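Local coordinates for protein bacteriophage virulence determinant (PDB 6GGR) that binds zinc as a PipA-family virulence effector of Salmonella, and probably acts as a protease on host NF-kappaB proteins, at residues B[156-162]-B[200-205]; B[161-166]-B[191-195]; B[69-74]-B[134-138]. All coordinates share one frame; numbering follows the deposited sequence.

Interaction 1 (B[156-162]-B[200-205]); sequences QQFDTTR and HTSPPR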
loop_
_atom_site.group_PDB
_atom_site.type_symbol
_atom_site.label_atom_id
_atom_site.label_comp_id
_atom_site.label_asym_id
_atom_site.label_seq_id
_atom_site.Cartn_x
_atom_site.Cartn_y
_atom_site.Cartn_z
ATOM N N GLN B 156 -3.183 -15.008 -4.979
ATOM C CA GLN B 156 -2.765 -14.725 -6.343
ATOM C C GLN B 156 -1.818 -13.536 -6.342
ATOM O O GLN B 156 -2.014 -12.579 -5.585
ATOM C CB GLN B 156 -3.972 -14.418 -7.238
ATOM C CG GLN B 156 -5.049 -15.481 -7.222
ATOM C CD GLN B 156 -4.556 -16.809 -7.746
ATOM O OE1 GLN B 156 -4.035 -16.893 -8.857
ATOM N NE2 GLN B 156 -4.706 -17.856 -6.944
ATOM N N GLN B 157 -0.798 -13.598 -7.188
ATOM C CA GLN B 157 0.100 -12.464 -7.354
ATOM C C GLN B 157 -0.605 -11.349 -8.108
ATOM O O GLN B 157 -1.320 -11.595 -9.084
ATOM C CB GLN B 157 1.355 -12.864 -8.127
ATOM C CG GLN B 157 2.211 -13.919 -7.469
ATOM C CD GLN B 157 3.605 -13.976 -8.066
ATOM O OE1 GLN B 157 3.982 -13.125 -8.872
ATOM N NE2 GLN B 157 4.379 -14.979 -7.671
ATOM N N PHE B 158 -0.401 -10.114 -7.657
ATOM C CA PHE B 158 -0.772 -8.970 -8.476
ATOM C C PHE B 158 0.075 -8.958 -9.741
ATOM O O PHE B 158 1.283 -9.205 -9.697
ATOM C CB PHE B 158 -0.564 -7.665 -7.711
ATOM C CG PHE B 158 -1.694 -7.300 -6.790
ATOM C CD1 PHE B 158 -2.892 -6.839 -7.297
ATOM C CD2 PHE B 158 -1.539 -7.375 -5.418
ATOM C CE1 PHE B 158 -3.929 -6.486 -6.457
ATOM C CE2 PHE B 158 -2.571 -7.019 -4.570
ATOM C CZ PHE B 158 -3.770 -6.573 -5.095
ATOM N N ASP B 159 -0.560 -8.675 -10.872
ATOM C CA ASP B 159 0.146 -8.466 -12.126
ATOM C C ASP B 159 -0.104 -7.042 -12.609
ATOM O O ASP B 159 -0.948 -6.317 -12.078
ATOM C CB ASP B 159 -0.283 -9.490 -13.187
ATOM C CG ASP B 159 -1.672 -9.223 -13.745
ATOM O OD1 ASP B 159 -2.574 -8.817 -12.981
ATOM O OD2 ASP B 159 -1.854 -9.420 -14.964
ATOM N N THR B 160 0.654 -6.646 -13.633
ATOM C CA THR B 160 0.607 -5.265 -14.106
ATOM C C THR B 160 -0.813 -4.867 -14.489
ATOM O O THR B 160 -1.291 -3.790 -14.116
ATOM C CB THR B 160 1.555 -5.096 -15.295
ATOM O OG1 THR B 160 2.877 -5.479 -14.906
ATOM C CG2 THR B 160 1.578 -3.650 -15.780
ATOM N N THR B 161 -1.505 -5.728 -15.233
ATOM C CA THR B 161 -2.844 -5.385 -15.702
ATOM C C THR B 161 -3.767 -5.070 -14.532
ATOM O O THR B 161 -4.375 -3.993 -14.481
ATOM C CB THR B 161 -3.408 -6.520 -16.552
ATOM O OG1 THR B 161 -2.493 -6.816 -17.613
ATOM C CG2 THR B 161 -4.761 -6.125 -17.148
ATOM N N ARG B 162 -3.869 -5.990 -13.566
ATOM C CA ARG B 162 -4.743 -5.762 -12.420
ATOM C C ARG B 162 -4.340 -4.503 -11.661
ATOM O O ARG B 162 -5.193 -3.688 -11.298
ATOM C CB ARG B 162 -4.730 -6.971 -11.483
ATOM C CG ARG B 162 -5.692 -6.827 -10.304
ATOM C CD ARG B 162 -5.842 -8.117 -9.497
ATOM N NE ARG B 162 -6.624 -9.142 -10.192
ATOM C CZ ARG B 162 -7.955 -9.212 -10.194
ATOM N NH1 ARG B 162 -8.681 -8.315 -9.543
ATOM N NH2 ARG B 162 -8.572 -10.184 -10.850
ATOM N N HIS B 200 -8.783 -11.650 -19.118
ATOM C CA HIS B 200 -7.726 -11.899 -18.149
ATOM C C HIS B 200 -8.066 -13.129 -17.312
ATOM O O HIS B 200 -9.146 -13.212 -16.721
ATOM C CB HIS B 200 -7.531 -10.677 -17.256
ATOM C CG HIS B 200 -6.173 -10.596 -16.635
ATOM N ND1 HIS B 200 -5.842 -11.269 -15.479
ATOM C CD2 HIS B 200 -5.058 -9.926 -17.013
ATOM C CE1 HIS B 200 -4.584 -11.014 -15.167
ATOM N NE2 HIS B 200 -4.086 -10.201 -16.082
ATOM N N THR B 201 -7.132 -14.079 -17.257
ATOM C CA THR B 201 -7.383 -15.390 -16.664
ATOM C C THR B 201 -7.353 -15.383 -15.137
ATOM O O THR B 201 -7.881 -16.316 -14.519
ATOM C CB THR B 201 -6.344 -16.388 -17.198
ATOM O OG1 THR B 201 -6.480 -16.499 -18.620
ATOM C CG2 THR B 201 -6.504 -17.773 -16.567
ATOM N N SER B 202 -6.754 -14.372 -14.519
ATOM C CA SER B 202 -6.542 -14.404 -13.078
ATOM C C SER B 202 -7.870 -14.630 -12.355
ATOM O O SER B 202 -8.901 -14.093 -12.776
ATOM C CB SER B 202 -5.905 -13.098 -12.599
ATOM O OG SER B 202 -6.815 -12.013 -12.695
ATOM N N PRO B 203 -7.888 -15.411 -11.273
ATOM C CA PRO B 203 -9.125 -15.553 -10.511
ATOM C C PRO B 203 -9.545 -14.219 -9.936
ATOM O O PRO B 203 -8.694 -13.381 -9.585
ATOM C CB PRO B 203 -8.745 -16.549 -9.402
ATOM C CG PRO B 203 -7.469 -17.178 -9.832
ATOM C CD PRO B 203 -6.778 -16.173 -10.678
ATOM N N PRO B 204 -10.847 -13.970 -9.816
ATOM C CA PRO B 204 -11.287 -12.693 -9.246
ATOM C C PRO B 204 -10.918 -12.572 -7.775
ATOM O O PRO B 204 -10.784 -13.561 -7.051
ATOM C CB PRO B 204 -12.805 -12.708 -9.448
ATOM C CG PRO B 204 -13.159 -14.131 -9.637
ATOM C CD PRO B 204 -11.979 -14.798 -10.261
ATOM N N ARG B 205 -10.758 -11.326 -7.342
ATOM C CA ARG B 205 -10.324 -11.010 -5.987
ATOM C C ARG B 205 -11.542 -10.988 -5.075
ATOM O O ARG B 205 -12.398 -10.108 -5.195
ATOM C CB ARG B 205 -9.600 -9.668 -5.985
ATOM C CG ARG B 205 -9.030 -9.231 -4.653
ATOM C CD ARG B 205 -8.358 -7.886 -4.830
ATOM N NE ARG B 205 -7.651 -7.427 -3.643
ATOM C CZ ARG B 205 -7.034 -6.253 -3.564
ATOM N NH1 ARG B 205 -7.038 -5.426 -4.608
ATOM N NH2 ARG B 205 -6.409 -5.905 -2.447
HETATM O O HOH W 1 -4.169 -10.231 -11.389
#
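The H200 ring presents an edge, not a face, to D159: OD2 lies near the ring plane, 2.6 Å from H200 NE2, and is met on the syn side, somewhat out of the carboxylate plane. Ring and carboxylate planes are turned 56° apart. This His-carboxylate hydrogen bond is bent, with an N-H...O angle of 139°, and it ties the loop after helix 186-197 to the N-cap of helix 160-173. D159 is that cap: R162 N donates to D159 OD1 from above the carboxylate plane, while OD2 is left for H200.

The rim of the F158 ring stands over one face of the R205 guanidinium, edge-to-face, with planes 83° apart and F158 CZ 3.5 Å from R205 NH1. R205 NH2 bonds to Y208 O and to a backbone group of another protein's chain. The R162 guanidinium, a cation-pi partner of Y149, uses its edge toward the loop: R162 NH2 gives a nearly straight bond of 3.1 Å to S202 OG, while NH1 turns to N192.

Q156 crosses P203 at about a right angle, Q156 OE1 lying 3.4 Å from P203 CD, and Q156 NE2 returns to G154 O. Between the segments, water 1 sits at the edge of the R162 guanidinium, donating to D159 OD1 at 2.7 Å and accepting from R162 NE at 2.9 Å.

Interaction 2 (B[161-166]-B[191-195]); sequences TRSFIH and TNIIL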
loop_
_atom_site.group_PDB
_atom_site.type_symbol
_atom_site.label_atom_id
_atom_site.label_comp_id
_atom_site.label_asym_id
_atom_site.label_seq_id
_atom_site.Cartn_x
_atom_site.Cartn_y
_atom_site.Cartn_z
ATOM N N THR B 161 -1.505 -5.728 -15.233
ATOM C CA THR B 161 -2.844 -5.385 -15.702
ATOM C C THR B 161 -3.767 -5.070 -14.532
ATOM O O THR B 161 -4.375 -3.993 -14.481
ATOM C CB THR B 161 -3.408 -6.520 -16.552
ATOM O OG1 THR B 161 -2.493 -6.816 -17.613
ATOM C CG2 THR B 161 -4.761 -6.125 -17.148
ATOM N N ARG B 162 -3.869 -5.990 -13.566
ATOM C CA ARG B 162 -4.743 -5.762 -12.420
ATOM C C ARG B 162 -4.340 -4.503 -11.661
ATOM O O ARG B 162 -5.193 -3.688 -11.298
ATOM C CB ARG B 162 -4.730 -6.971 -11.483
ATOM C CG ARG B 162 -5.692 -6.827 -10.304
ATOM C CD ARG B 162 -5.842 -8.117 -9.497
ATOM N NE ARG B 162 -6.624 -9.142 -10.192
ATOM C CZ ARG B 162 -7.955 -9.212 -10.194
ATOM N NH1 ARG B 162 -8.681 -8.315 -9.543
ATOM N NH2 ARG B 162 -8.572 -10.184 -10.850
ATOM N N SER B 163 -3.042 -4.327 -11.407
ATOM C CA SER B 163 -2.599 -3.170 -10.634
ATOM C C SER B 163 -2.906 -1.871 -11.369
ATOM O O SER B 163 -3.386 -0.902 -10.770
ATOM C CB SER B 163 -1.105 -3.277 -10.339
ATOM O OG SER B 163 -0.794 -4.501 -9.701
ATOM N N PHE B 164 -2.628 -1.833 -12.674
ATOM C CA PHE B 164 -2.902 -0.634 -13.460
ATOM C C PHE B 164 -4.393 -0.323 -13.483
ATOM O O PHE B 164 -4.805 0.822 -13.265
ATOM C CB PHE B 164 -2.364 -0.813 -14.881
ATOM C CG PHE B 164 -0.919 -0.423 -15.039
ATOM C CD1 PHE B 164 0.052 -0.927 -14.190
ATOM C CD2 PHE B 164 -0.531 0.438 -16.053
ATOM C CE1 PHE B 164 1.375 -0.568 -14.340
ATOM C CE2 PHE B 164 0.789 0.796 -16.211
ATOM C CZ PHE B 164 1.747 0.292 -15.355
ATOM N N ILE B 165 -5.220 -1.335 -13.747
ATOM C CA ILE B 165 -6.664 -1.115 -13.826
ATOM C C ILE B 165 -7.215 -0.705 -12.467
ATOM O O ILE B 165 -8.082 0.172 -12.371
ATOM C CB ILE B 165 -7.362 -2.377 -14.364
ATOM C CG1 ILE B 165 -6.935 -2.656 -15.812
ATOM C CG2 ILE B 165 -8.885 -2.250 -14.258
ATOM C CD1 ILE B 165 -7.247 -1.536 -16.793
ATOM N N HIS B 166 -6.725 -1.330 -11.399
ATOM C CA HIS B 166 -7.182 -0.974 -10.059
ATOM C C HIS B 166 -6.944 0.504 -9.775
ATOM O O HIS B 166 -7.841 1.208 -9.297
ATOM C CB HIS B 166 -6.474 -1.843 -9.020
ATOM C CG HIS B 166 -6.966 -1.633 -7.622
ATOM N ND1 HIS B 166 -7.787 -2.532 -6.978
ATOM C CD2 HIS B 166 -6.764 -0.617 -6.749
ATOM C CE1 HIS B 166 -8.061 -2.087 -5.765
ATOM N NE2 HIS B 166 -7.452 -0.926 -5.601
ATOM N N THR B 191 -12.674 -3.816 -10.904
ATOM C CA THR B 191 -11.462 -4.387 -11.476
ATOM C C THR B 191 -11.670 -5.851 -11.844
ATOM O O THR B 191 -11.271 -6.285 -12.931
ATOM C CB THR B 191 -10.295 -4.220 -10.497
ATOM O OG1 THR B 191 -10.099 -2.825 -10.225
ATOM C CG2 THR B 191 -9.009 -4.788 -11.072
ATOM N N ASN B 192 -12.315 -6.625 -10.964
ATOM C CA ASN B 192 -12.597 -8.024 -11.279
ATOM C C ASN B 192 -13.390 -8.149 -12.575
ATOM O O ASN B 192 -13.083 -8.989 -13.429
ATOM C CB ASN B 192 -13.365 -8.686 -10.136
ATOM C CG ASN B 192 -12.493 -8.981 -8.927
ATOM O OD1 ASN B 192 -11.265 -8.941 -8.995
ATOM N ND2 ASN B 192 -13.135 -9.305 -7.812
ATOM N N ILE B 193 -14.433 -7.329 -12.729
ATOM C CA ILE B 193 -15.322 -7.441 -13.883
ATOM C C ILE B 193 -14.600 -7.027 -15.159
ATOM O O ILE B 193 -14.711 -7.688 -16.198
ATOM C CB ILE B 193 -16.584 -6.591 -13.663
ATOM C CG1 ILE B 193 -17.360 -7.104 -12.449
ATOM C CG2 ILE B 193 -17.466 -6.608 -14.918
ATOM C CD1 ILE B 193 -18.437 -6.150 -11.960
ATOM N N ILE B 194 -13.878 -5.907 -15.106
ATOM C CA ILE B 194 -13.159 -5.414 -16.277
ATOM C C ILE B 194 -12.165 -6.459 -16.765
ATOM O O ILE B 194 -12.101 -6.775 -17.959
ATOM C CB ILE B 194 -12.466 -4.082 -15.942
ATOM C CG1 ILE B 194 -13.517 -3.008 -15.660
ATOM C CG2 ILE B 194 -11.544 -3.638 -17.080
ATOM C CD1 ILE B 194 -12.954 -1.752 -15.025
ATOM N N LEU B 195 -11.378 -7.017 -15.844
ATOM C CA LEU B 195 -10.360 -7.990 -16.229
ATOM C C LEU B 195 -10.983 -9.224 -16.871
ATOM O O LEU B 195 -10.467 -9.739 -17.870
ATOM C CB LEU B 195 -9.525 -8.385 -15.012
ATOM C CG LEU B 195 -8.205 -7.626 -14.841
ATOM C CD1 LEU B 195 -8.444 -6.138 -14.701
ATOM C CD2 LEU B 195 -7.443 -8.159 -13.641
HETATM O O HOH W 2 -11.133 -10.869 -12.371
#
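I165 and L195 run alongside each other, head to tail, where helix 160-173 meets helix 186-197, with L195 CD1 3.9 Å from I165 CB. The two short axes approach to 9.9 Å at 124° between their N-to-C directions, a steep crossing, nearer to perpendicular than to antiparallel. The backbones come closest at H166, where H166 CA lies 5.7 Å from T191 CA. There T191 OG1, already bonded to V187 O, comes within 3.5 Å of H166 CA, while its CG2 turns to I165 and R162; I194 CG2 closes the apolar cluster against I165 CG2. At the other end contact thins out: partly exposed T161 reaches L195 only at 4.4 Å, CG2 to CG.

The polar part of the contact is R162. Its chain, bent at chi3 (-73°), lays one face of the guanidinium over L195 CD2 and sends R162 NH1 to N192 OD1 at 2.7 Å, nearly in line with the carbonyl. Water 2 adds a looser link, accepting weakly from NH2 and donating to N192 O.

H166 is a zinc ligand of this protein, although no zinc is bound to this chain here. For R162, the NH1 bond and the methyl over one face restrict rotation of the guanidinium, while NH2 is held by S202 OG and weakly by water 2.

Interaction 3 (B[69-74]-B[134-138]); sequences ECREVL and ALNLD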
loop_
_atom_site.group_PDB
_atom_site.type_symbol
_atom_site.label_atom_id
_atom_site.label_comp_id
_atom_site.label_asym_id
_atom_site.label_seq_id
_atom_site.Cartn_x
_atom_site.Cartn_y
_atom_site.Cartn_z
ATOM N N GLU B 69 8.342 4.757 -20.062
ATOM C CA GLU B 69 8.146 3.317 -19.928
ATOM C C GLU B 69 6.765 3.005 -19.370
ATOM O O GLU B 69 6.034 2.169 -19.915
ATOM C CB GLU B 69 9.234 2.724 -19.031
ATOM C CG GLU B 69 10.624 2.749 -19.654
ATOM C CD GLU B 69 11.737 2.571 -18.635
ATOM O OE1 GLU B 69 11.432 2.399 -17.435
ATOM O OE2 GLU B 69 12.919 2.605 -19.035
ATOM N N CYS B 70 6.386 3.676 -18.281
ATOM C CA CYS B 70 5.101 3.397 -17.652
ATOM C C CYS B 70 3.943 3.891 -18.511
ATOM O O CYS B 70 2.902 3.230 -18.591
ATOM C CB CYS B 70 5.051 4.026 -16.259
ATOM S SG CYS B 70 6.085 3.173 -15.024
ATOM N N ARG B 71 4.105 5.043 -19.168
ATOM C CA ARG B 71 3.033 5.567 -20.009
ATOM C C ARG B 71 2.770 4.656 -21.202
ATOM O O ARG B 71 1.615 4.439 -21.586
ATOM C CB ARG B 71 3.372 6.977 -20.494
ATOM C CG ARG B 71 2.155 7.735 -21.004
ATOM C CD ARG B 71 2.519 8.868 -21.950
ATOM N NE ARG B 71 1.320 9.554 -22.429
ATOM C CZ ARG B 71 0.626 9.206 -23.509
ATOM N NH1 ARG B 71 1.000 8.174 -24.255
ATOM N NH2 ARG B 71 -0.454 9.896 -23.847
ATOM N N GLU B 72 3.833 4.135 -21.819
ATOM C CA GLU B 72 3.666 3.197 -22.924
ATOM C C GLU B 72 2.845 1.988 -22.487
ATOM O O GLU B 72 1.908 1.575 -23.178
ATOM C CB GLU B 72 5.038 2.768 -23.447
ATOM C CG GLU B 72 4.994 1.903 -24.699
ATOM C CD GLU B 72 4.984 0.416 -24.396
ATOM O OE1 GLU B 72 5.639 -0.003 -23.417
ATOM O OE2 GLU B 72 4.320 -0.334 -25.139
ATOM N N VAL B 73 3.180 1.414 -21.329
ATOM C CA VAL B 73 2.427 0.273 -20.810
ATOM C C VAL B 73 1.001 0.690 -20.476
ATOM O O VAL B 73 0.037 -0.015 -20.799
ATOM C CB VAL B 73 3.143 -0.327 -19.587
ATOM C CG1 VAL B 73 2.287 -1.414 -18.924
ATOM C CG2 VAL B 73 4.490 -0.895 -19.999
ATOM N N LEU B 74 0.846 1.840 -19.816
ATOM C CA LEU B 74 -0.488 2.310 -19.458
ATOM C C LEU B 74 -1.350 2.499 -20.699
ATOM O O LEU B 74 -2.544 2.175 -20.690
ATOM C CB LEU B 74 -0.391 3.618 -18.668
ATOM C CG LEU B 74 -1.720 4.277 -18.288
ATOM C CD1 LEU B 74 -2.603 3.326 -17.501
ATOM C CD2 LEU B 74 -1.484 5.545 -17.493
ATOM N N ALA B 134 -0.117 6.922 -9.361
ATOM C CA ALA B 134 1.211 6.349 -9.181
ATOM C C ALA B 134 1.223 4.922 -9.712
ATOM O O ALA B 134 0.441 4.078 -9.259
ATOM C CB ALA B 134 1.625 6.381 -7.708
ATOM N N LEU B 135 2.117 4.652 -10.662
ATOM C CA LEU B 135 2.247 3.333 -11.262
ATOM C C LEU B 135 3.721 2.986 -11.392
ATOM O O LEU B 135 4.573 3.870 -11.515
ATOM C CB LEU B 135 1.580 3.275 -12.642
ATOM C CG LEU B 135 0.112 3.707 -12.705
ATOM C CD1 LEU B 135 -0.331 3.873 -14.149
ATOM C CD2 LEU B 135 -0.784 2.708 -11.986
ATOM N N ASN B 136 4.016 1.686 -11.368
ATOM C CA ASN B 136 5.378 1.205 -11.553
ATOM C C ASN B 136 5.329 -0.157 -12.227
ATOM O O ASN B 136 4.288 -0.815 -12.271
ATOM C CB ASN B 136 6.134 1.109 -10.225
ATOM C CG ASN B 136 5.569 0.037 -9.311
ATOM O OD1 ASN B 136 5.789 -1.156 -9.523
ATOM N ND2 ASN B 136 4.831 0.458 -8.290
ATOM N N LEU B 137 6.482 -0.576 -12.749
ATOM C CA LEU B 137 6.624 -1.859 -13.426
ATOM C C LEU B 137 7.406 -2.860 -12.581
ATOM O O LEU B 137 8.051 -3.765 -13.117
ATOM C CB LEU B 137 7.293 -1.665 -14.785
ATOM C CG LEU B 137 6.493 -0.804 -15.764
ATOM C CD1 LEU B 137 7.396 -0.232 -16.845
ATOM C CD2 LEU B 137 5.361 -1.611 -16.383
ATOM N N ASP B 138 7.352 -2.710 -11.255
ATOM C CA ASP B 138 8.050 -3.633 -10.368
ATOM C C ASP B 138 7.355 -4.987 -10.283
ATOM O O ASP B 138 7.976 -5.959 -9.840
ATOM C CB ASP B 138 8.181 -3.023 -8.971
ATOM C CG ASP B 138 8.840 -1.654 -8.990
ATOM O OD1 ASP B 138 9.531 -1.338 -9.983
ATOM O OD2 ASP B 138 8.671 -0.895 -8.012
#
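Helix 64-84 packs against strand 132-135 and the turn after it, and L137 is the side chain that fits against the helix most fully. Its two methyls divide the work: L137 CD2 lies 3.8 Å from V73 CG2, whereas CD1 touches E69 CB and C70 SG. The L137 and V73 side chains lie alongside each other, pointing opposite ways.

C70 fills the middle of the interface, where the backbones approach most closely, C70 CA lying 6.5 Å from N136 CA. C70 SG is 4.1 Å from L137 CG and 3.9 Å from L135 O, a distance of packing. Deeper in, L74 and L135 cross at about a right angle, and L74 CD2 meets L135 CD1 at 3.9 Å. F164 of helix 160-173 also packs on L74, and F115 on L135.

N136 and D138 form an Asx turn: N136 OD1 accepts from D138 N at 2.8 Å in the carbonyl plane, on a lone pair. N136 points away from the helix, and its ND2 bonds to E113 O.

No hydrogen bond joins the two segments. The contact therefore rests on the fit of apolar groups; N136 OD1 is used within the turn and ND2 by E113 O, so neither is spent on the helix.

Interactions 1 and 2 are two parts of one continuous contact region: their centres lie 7 Å apart, both contain T161 and R162, and R205 O approaches N192 ND2 at 2.8 Å, a probable hydrogen bond. R205 NH1 also packs 3.7 Å from CE1 of the zinc ligand H166, so the loop of 200-205 borders the zinc site formed by H166, H170 and D177, which holds no metal in this chain. Interaction 3 stands farther off, its centre 14 Å from interaction 2 and 16 Å from interaction 1. Helix 160-173 contributes residues to interactions 1 and 2 and also touches interaction 3, through F164 CE1, 3.6 Å from N136 O, and T160 CG2, 3.9 Å from V73 CG1.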